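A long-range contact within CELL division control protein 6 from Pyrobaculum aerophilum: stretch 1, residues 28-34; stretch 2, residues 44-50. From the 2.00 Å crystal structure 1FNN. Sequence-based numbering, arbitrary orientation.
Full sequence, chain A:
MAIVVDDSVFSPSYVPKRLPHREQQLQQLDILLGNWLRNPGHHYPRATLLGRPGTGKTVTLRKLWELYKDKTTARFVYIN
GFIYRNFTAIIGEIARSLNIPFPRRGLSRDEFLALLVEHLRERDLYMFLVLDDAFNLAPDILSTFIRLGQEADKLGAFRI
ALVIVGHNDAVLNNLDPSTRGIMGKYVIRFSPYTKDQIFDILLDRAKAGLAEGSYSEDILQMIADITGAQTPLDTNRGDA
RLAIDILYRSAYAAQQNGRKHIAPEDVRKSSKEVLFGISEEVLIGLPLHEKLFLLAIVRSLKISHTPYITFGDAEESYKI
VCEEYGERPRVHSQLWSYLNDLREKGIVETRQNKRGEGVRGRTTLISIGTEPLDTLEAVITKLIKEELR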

# COMPACT_ATOMS: atom_id res chain seq x y z
N GLN A 28 -1.84 -1.48 -19.60
CA GLN A 28 -2.28 -2.84 -19.76
C GLN A 28 -3.81 -2.94 -19.67
O GLN A 28 -4.46 -3.80 -20.28
N LEU A 29 -4.35 -2.25 -18.67
CA LEU A 29 -5.78 -2.18 -18.46
C LEU A 29 -6.42 -1.51 -19.67
O LEU A 29 -7.49 -1.92 -20.11
N ASP A 30 -5.82 -0.41 -20.12
CA ASP A 30 -6.34 0.28 -21.30
C ASP A 30 -6.42 -0.65 -22.52
O ASP A 30 -7.39 -0.77 -23.28
N ILE A 31 -5.33 -1.41 -22.70
CA ILE A 31 -5.23 -2.37 -23.80
C ILE A 31 -6.30 -3.42 -23.62
O ILE A 31 -6.98 -3.77 -24.60
N LEU A 32 -6.53 -3.95 -22.40
CA LEU A 32 -7.55 -4.97 -22.29
C LEU A 32 -8.98 -4.40 -22.51
O LEU A 32 -9.89 -5.09 -22.96
N LEU A 33 -9.24 -3.20 -21.99
CA LEU A 33 -10.61 -2.70 -21.94
C LEU A 33 -11.02 -1.59 -22.87
O LEU A 33 -12.23 -1.40 -23.08
N GLY A 34 -10.13 -0.75 -23.35
CA GLY A 34 -10.46 0.44 -24.09
C GLY A 34 -11.33 0.22 -25.32
O GLY A 34 -12.22 1.06 -25.53
N TYR A 44 -15.45 -10.65 -24.91
CA TYR A 44 -15.52 -10.61 -23.47
C TYR A 44 -14.17 -10.26 -22.87
O TYR A 44 -13.31 -11.13 -22.75
N PRO A 45 -14.00 -9.02 -22.45
CA PRO A 45 -12.75 -8.60 -21.83
C PRO A 45 -12.70 -9.04 -20.38
O PRO A 45 -13.69 -8.88 -19.66
N ARG A 46 -11.59 -9.65 -19.95
CA ARG A 46 -11.44 -9.97 -18.54
C ARG A 46 -9.96 -9.86 -18.13
O ARG A 46 -9.10 -10.03 -19.00
N ALA A 47 -9.71 -9.31 -16.93
CA ALA A 47 -8.35 -9.23 -16.39
C ALA A 47 -8.38 -9.59 -14.89
O ALA A 47 -9.39 -9.42 -14.22
N THR A 48 -7.23 -9.95 -14.35
CA THR A 48 -7.04 -10.22 -12.93
C THR A 48 -5.90 -9.34 -12.46
O THR A 48 -4.91 -9.31 -13.20
N LEU A 49 -6.13 -8.54 -11.44
CA LEU A 49 -5.10 -7.65 -10.91
C LEU A 49 -4.53 -8.28 -9.63
O LEU A 49 -5.33 -8.64 -8.75
N LEU A 50 -3.21 -8.48 -9.55
CA LEU A 50 -2.66 -9.19 -8.37
C LEU A 50 -1.54 -8.37 -7.77
O LEU A 50 -0.66 -7.84 -8.44

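What meets the helix where stretch 2 begins? Tyr 44, in the t rotamer at chi1, plays no part in the contact: its side chain is out of reach of stretch 1, and its hydroxyl OH is hydrogen-bonded elsewhere in the structure. The contact opens with Pro 45, whose CA-to-CB bond points toward the helix and whose ring has a C-gamma exo pucker. Its CA lies 6.3 Å from the CA of Leu 33, the closest pair of CA atoms across the two stretches. At this short spacing CB of Pro 45 touches two neighbours at once, lying 3.7 Å from the backbone O of Leu 32 and 3.9 Å from CD2 of Leu 33. The second is an apolar contact. Leu 33, with chi1 in m and chi2 in t, has a CA-to-CB bond that runs sideways, yet the end of its side chain comes nearer to stretch 2 and reaches the proline.

How does Arg 46 sit in a contact made of apolar groups? It begins the strand with its CA-to-CB bond directed away from the helix, so what it offers across the gap is backbone: its O lies 4.2 Å from CD1 of Leu 32. The side chain, p at chi1, m at chi2 and t at chi3, stays clear of the helix. NH1 of Arg 46 donates a hydrogen bond of 2.8 Å to the backbone O of Tyr 44, with an N-H...acceptor angle of 154°, and NE is hydrogen-bonded elsewhere in the structure.

Where do the side chains fit most tightly? The next strand residue, Ala 47, turns its CA-to-CB bond toward the helix, and its small methyl meets Leu 32. Atom CB of Ala 47 is 3.4 Å from CD1 of Leu 32, a close contact, shorter than the usual spacing of two methyl groups. Leu 32 also points toward the strand, in the m rotamer at chi1 and t at chi2, and it has the largest area covered by the opposite stretch of any residue here, 53 Å². Thr 48 then faces away, as the alternation of a strand leads one to expect, and makes no contact with the helix.

How does the contact end, and what holds it together? Leu 49, m at chi1 and t at chi2, sets out sideways, as does Leu 29 on the helix, but the ends of both side chains come nearer, so that CD2 of Leu 49 lies 4.1 Å from CD2 of Leu 29. Leu 29 has an unusual chi1 of -97°, between wells, with chi2 in t. Leu 50, m at chi1 and t at chi2, is out of reach. The partners run backward along the helix as the strand advances, from Leu 33 to Leu 29, in keeping with an angle of 156° between the two directions. No hydrogen bond crosses between the stretches; apolar packing dominates the 248 Å² buried here.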

# COMPACT_ATOMS: atom_id res chain seq x y z
CB GLN A 28 -1.64 -3.80 -18.73
CG GLN A 28 -0.20 -4.19 -19.11
CD GLN A 28 0.54 -4.86 -17.94
OE1 GLN A 28 0.35 -6.02 -17.59
NE2 GLN A 28 1.42 -4.13 -17.27
CB LEU A 29 -6.13 -1.37 -17.21
CG LEU A 29 -6.39 -2.14 -15.91
CD1 LEU A 29 -6.81 -1.14 -14.81
CD2 LEU A 29 -7.46 -3.21 -16.05
CB ASP A 30 -5.47 1.50 -21.59
CG ASP A 30 -6.15 2.32 -22.69
OD1 ASP A 30 -7.13 3.04 -22.47
OD2 ASP A 30 -5.71 2.26 -23.85
CB ILE A 31 -3.82 -2.98 -23.85
CG1 ILE A 31 -2.80 -1.94 -24.44
CG2 ILE A 31 -3.81 -4.27 -24.65
CD1 ILE A 31 -1.39 -2.42 -24.09
CB LEU A 32 -7.51 -5.70 -20.94
CG LEU A 32 -6.16 -6.44 -20.72
CD1 LEU A 32 -6.09 -7.12 -19.35
CD2 LEU A 32 -5.92 -7.50 -21.80
CB LEU A 33 -10.84 -2.13 -20.49
CG LEU A 33 -10.73 -3.17 -19.37
CD1 LEU A 33 -10.77 -2.41 -18.02
CD2 LEU A 33 -11.87 -4.18 -19.46
CB TYR A 44 -15.94 -12.01 -23.01
CG TYR A 44 -15.95 -12.28 -21.52
CD1 TYR A 44 -15.82 -13.60 -21.09
CD2 TYR A 44 -16.09 -11.28 -20.56
CE1 TYR A 44 -15.82 -13.91 -19.73
CE2 TYR A 44 -16.10 -11.59 -19.22
CZ TYR A 44 -15.96 -12.89 -18.81
OH TYR A 44 -15.97 -13.20 -17.47
CB PRO A 45 -12.77 -7.09 -21.93
CG PRO A 45 -14.00 -6.71 -22.66
CD PRO A 45 -14.91 -7.88 -22.62
CB ARG A 46 -12.11 -11.23 -18.09
CG ARG A 46 -11.93 -12.55 -18.77
CD ARG A 46 -12.23 -12.58 -20.27
NE ARG A 46 -12.01 -13.91 -20.76
CZ ARG A 46 -11.94 -14.39 -21.98
NH1 ARG A 46 -12.07 -13.60 -23.03
NH2 ARG A 46 -11.72 -15.70 -22.07
CB ALA A 47 -7.82 -7.81 -16.49
CB THR A 48 -6.68 -11.70 -12.66
OG1 THR A 48 -7.74 -12.53 -13.11
CG2 THR A 48 -6.48 -11.95 -11.17
CB LEU A 49 -5.69 -6.27 -10.56
CG LEU A 49 -6.55 -5.57 -11.64
CD1 LEU A 49 -6.85 -4.14 -11.17
CD2 LEU A 49 -5.91 -5.54 -13.03
CB LEU A 50 -2.10 -10.57 -8.76
CG LEU A 50 -3.06 -11.57 -9.40
CD1 LEU A 50 -2.33 -12.86 -9.81
CD2 LEU A 50 -4.19 -11.92 -8.42